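Local coordinates for aldo-keto Reductase, OXIDOREDUCTASE (Salmonella typhimurium, PDB 5T79), which binds NADPH and probably acts as an NADPH-dependent aldo-keto reductase, converting 3-hydroxybutanal to 1,3-butanediol, at residues 55-60 and 302-307. Residues are numbered along the deposited sequence; the frame is centred on the assembly and turned at random.
Sequences LGITHF and SQIEDA. With NDP (NADPH dihydro-nicotinamide-adenine-dinucleotide phosphate), chain E.
With chi1 of -60°, Ile304 sets its CG2 anti to the backbone N, and this one methyl meets two residues of the facing segment: Ile57 CD1 at 3.6 Å and Leu55 CD1 at 4.0 Å. Ile57 has its CG1 anti to the carbonyl carbon and a nearly straight chain beyond (chi2 170°), which carries CD1 out to the helix. Leu55 brings the same CD1 alongside the base of Glu305, touching both CA and CG, while the carboxylate of Glu305 reaches on to a salt bridge with Arg51. No hydrogen bond spans the two segments; the join is purely apolar. It illustrates how a cofactor helix can divide its faces, for Gln303 and Asp306 serve NADPH instead. Gln303 lays its CG against the adenine, 3.6 Å from C5A, and gives a nearly straight NE2 bond (172°) to O3X of the 2'-phosphate, with OE1 held by the backbone N of Ser299. Asp306 OD2 takes a weak bond from N6A and a salt bridge from Lys276. In this TIM barrel, helix 301-308 thus packs against the turn that leads from helix 42-54, through a Schellman motif at Gly56, into the parallel strand 59-61, with Leu48 also touching Ile304.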
loop_
_atom_site.group_PDB
_atom_site.type_symbol
_atom_site.label_atom_id
_atom_site.label_comp_id
_atom_site.label_asym_id
_atom_site.label_seq_id
_atom_site.Cartn_x
_atom_site.Cartn_y
_atom_site.Cartn_z
ATOM N N LEU A 55 -7.886 7.999 13.195
ATOM C CA LEU A 55 -6.764 7.335 13.886
ATOM C C LEU A 55 -5.393 7.798 13.342
ATOM O O LEU A 55 -4.356 7.251 13.727
ATOM C CB LEU A 55 -6.910 5.802 13.774
ATOM C CG LEU A 55 -8.070 5.208 14.588
ATOM C CD1 LEU A 55 -8.322 3.730 14.207
ATOM C CD2 LEU A 55 -7.820 5.351 16.078
ATOM N N GLY A 56 -5.402 8.810 12.475
ATOM C CA GLY A 56 -4.180 9.393 11.919
ATOM C C GLY A 56 -3.648 8.782 10.642
ATOM O O GLY A 56 -2.543 9.124 10.205
ATOM N N ILE A 57 -4.425 7.899 10.014
ATOM C CA ILE A 57 -4.026 7.320 8.730
ATOM C C ILE A 57 -4.312 8.368 7.645
ATOM O O ILE A 57 -5.460 8.644 7.335
ATOM C CB ILE A 57 -4.715 5.952 8.461
ATOM C CG1 ILE A 57 -4.299 4.907 9.508
ATOM C CG2 ILE A 57 -4.423 5.475 7.033
ATOM C CD1 ILE A 57 -5.138 3.592 9.454
ATOM N N THR A 58 -3.253 8.981 7.103
ATOM C CA THR A 58 -3.363 10.063 6.115
ATOM C C THR A 58 -3.162 9.555 4.684
ATOM O O THR A 58 -3.283 10.333 3.737
ATOM C CB THR A 58 -2.276 11.126 6.438
ATOM O OG1 THR A 58 -1.015 10.457 6.411
ATOM C CG2 THR A 58 -2.443 11.748 7.827
ATOM N N HIS A 59 -2.826 8.261 4.515
ATOM C CA HIS A 59 -2.535 7.748 3.189
ATOM C C HIS A 59 -3.530 6.675 2.759
ATOM O O HIS A 59 -3.676 5.643 3.425
ATOM C CB HIS A 59 -1.071 7.206 3.132
ATOM C CG HIS A 59 -0.705 6.572 1.815
ATOM N ND1 HIS A 59 -1.144 7.102 0.596
ATOM C CD2 HIS A 59 0.079 5.497 1.565
ATOM C CE1 HIS A 59 -0.646 6.307 -0.339
ATOM N NE2 HIS A 59 0.104 5.330 0.195
ATOM N N PHE A 60 -4.220 6.943 1.625
ATOM C CA PHE A 60 -5.192 6.050 1.004
ATOM C C PHE A 60 -4.635 5.645 -0.345
ATOM O O PHE A 60 -4.270 6.508 -1.160
ATOM C CB PHE A 60 -6.573 6.741 0.879
ATOM C CG PHE A 60 -7.156 7.194 2.204
ATOM C CD1 PHE A 60 -7.329 6.294 3.254
ATOM C CD2 PHE A 60 -7.602 8.501 2.376
ATOM C CE1 PHE A 60 -7.837 6.719 4.496
ATOM C CE2 PHE A 60 -8.161 8.919 3.601
ATOM C CZ PHE A 60 -8.252 8.028 4.659
ATOM N N SER A 302 -13.084 -2.123 13.002
ATOM C CA SER A 302 -12.358 -2.807 14.078
ATOM C C SER A 302 -10.997 -3.320 13.587
ATOM O O SER A 302 -10.057 -3.345 14.369
ATOM C CB SER A 302 -13.188 -3.950 14.665
ATOM O OG SER A 302 -13.430 -4.958 13.697
ATOM N N GLN A 303 -10.878 -3.682 12.290
ATOM C CA GLN A 303 -9.608 -4.153 11.711
ATOM C C GLN A 303 -8.591 -3.016 11.605
ATOM O O GLN A 303 -7.390 -3.243 11.763
ATOM C CB GLN A 303 -9.846 -4.801 10.340
ATOM C CG GLN A 303 -10.670 -6.102 10.481
ATOM C CD GLN A 303 -11.195 -6.633 9.177
ATOM O OE1 GLN A 303 -11.358 -5.907 8.202
ATOM N NE2 GLN A 303 -11.559 -7.906 9.156
ATOM N N ILE A 304 -9.072 -1.788 11.370
ATOM C CA ILE A 304 -8.210 -0.605 11.318
ATOM C C ILE A 304 -7.728 -0.310 12.745
ATOM O O ILE A 304 -6.542 -0.048 12.949
ATOM C CB ILE A 304 -8.944 0.611 10.694
ATOM C CG1 ILE A 304 -9.408 0.304 9.230
ATOM C CG2 ILE A 304 -8.033 1.865 10.734
ATOM C CD1 ILE A 304 -10.330 1.432 8.587
ATOM N N GLU A 305 -8.654 -0.359 13.728
ATOM C CA GLU A 305 -8.317 -0.136 15.147
ATOM C C GLU A 305 -7.264 -1.150 15.592
ATOM O O GLU A 305 -6.292 -0.784 16.266
ATOM C CB GLU A 305 -9.570 -0.266 16.020
ATOM C CG GLU A 305 -10.629 0.768 15.686
ATOM C CD GLU A 305 -11.969 0.601 16.362
ATOM O OE1 GLU A 305 -12.322 -0.536 16.750
ATOM O OE2 GLU A 305 -12.674 1.625 16.499
ATOM N N ASP A 306 -7.442 -2.426 15.178
ATOM C CA ASP A 306 -6.506 -3.510 15.503
ATOM C C ASP A 306 -5.110 -3.174 14.983
ATOM O O ASP A 306 -4.145 -3.284 15.729
ATOM C CB ASP A 306 -6.967 -4.852 14.897
ATOM C CG ASP A 306 -8.144 -5.557 15.558
ATOM O OD1 ASP A 306 -8.481 -5.210 16.714
ATOM O OD2 ASP A 306 -8.677 -6.507 14.948
ATOM N N ALA A 307 -5.012 -2.768 13.704
ATOM C CA ALA A 307 -3.747 -2.417 13.055
ATOM C C ALA A 307 -3.048 -1.301 13.786
ATOM O O ALA A 307 -1.854 -1.416 14.042
ATOM C CB ALA A 307 -3.996 -2.005 11.603
HETATM P PA NDP E . -4.048 -7.424 4.056
HETATM O O1A NDP E . -3.836 -6.422 5.151
HETATM O O2A NDP E . -3.076 -8.437 3.648
HETATM O O5B NDP E . -5.408 -8.257 4.280
HETATM C C5B NDP E . -6.604 -7.452 4.283
HETATM C C4B NDP E . -7.829 -8.301 4.485
HETATM O O4B NDP E . -7.607 -9.213 5.584
HETATM C C3B NDP E . -9.078 -7.494 4.836
HETATM O O3B NDP E . -9.822 -7.193 3.657
HETATM C C2B NDP E . -9.823 -8.399 5.807
HETATM O O2B NDP E . -10.680 -9.327 5.106
HETATM C C1B NDP E . -8.694 -9.176 6.488
HETATM N N9A NDP E . -8.227 -8.600 7.745
HETATM C C8A NDP E . -7.470 -7.472 7.922
HETATM N N7A NDP E . -7.195 -7.204 9.176
HETATM C C5A NDP E . -7.824 -8.224 9.875
HETATM C C6A NDP E . -7.970 -8.482 11.253
HETATM N N6A NDP E . -7.354 -7.782 12.212
HETATM N N1A NDP E . -8.736 -9.536 11.615
HETATM C C2A NDP E . -9.269 -10.306 10.659
HETATM N N3A NDP E . -9.180 -10.175 9.333
HETATM C C4A NDP E . -8.457 -9.096 9.003
HETATM O O3 NDP E . -4.235 -6.396 2.861
HETATM P PN NDP E . -4.456 -6.769 1.322
HETATM O O1N NDP E . -5.926 -6.589 1.230
HETATM O O2N NDP E . -3.826 -8.096 0.922
HETATM O O5D NDP E . -3.650 -5.725 0.373
HETATM C C5D NDP E . -3.154 -4.519 1.017
HETATM C C4D NDP E . -3.266 -3.329 0.093
HETATM O O4D NDP E . -2.168 -3.356 -0.838
HETATM C C3D NDP E . -4.513 -3.245 -0.768
HETATM O O3D NDP E . -5.598 -2.704 -0.029
HETATM C C2D NDP E . -4.037 -2.413 -1.968
HETATM O O2D NDP E . -4.156 -0.994 -1.881
HETATM C C1D NDP E . -2.573 -2.842 -2.091
HETATM N N1N NDP E . -2.354 -3.922 -3.075
HETATM C C2N NDP E . -1.484 -3.637 -4.128
HETATM C C3N NDP E . -1.192 -4.531 -5.089
HETATM C C7N NDP E . -0.038 -4.255 -6.015
HETATM O O7N NDP E . 0.134 -5.089 -6.917
HETATM N N7N NDP E . 0.715 -3.161 -5.898
HETATM C C4N NDP E . -1.992 -5.803 -5.190
HETATM C C5N NDP E . -2.683 -6.129 -3.909
HETATM C C6N NDP E . -2.869 -5.243 -2.951
HETATM P P2B NDP E . -12.220 -9.729 5.433
HETATM O O1X NDP E . -13.225 -9.396 4.394
HETATM O O2X NDP E . -12.076 -11.226 5.670
HETATM O O3X NDP E . -12.502 -9.083 6.785
#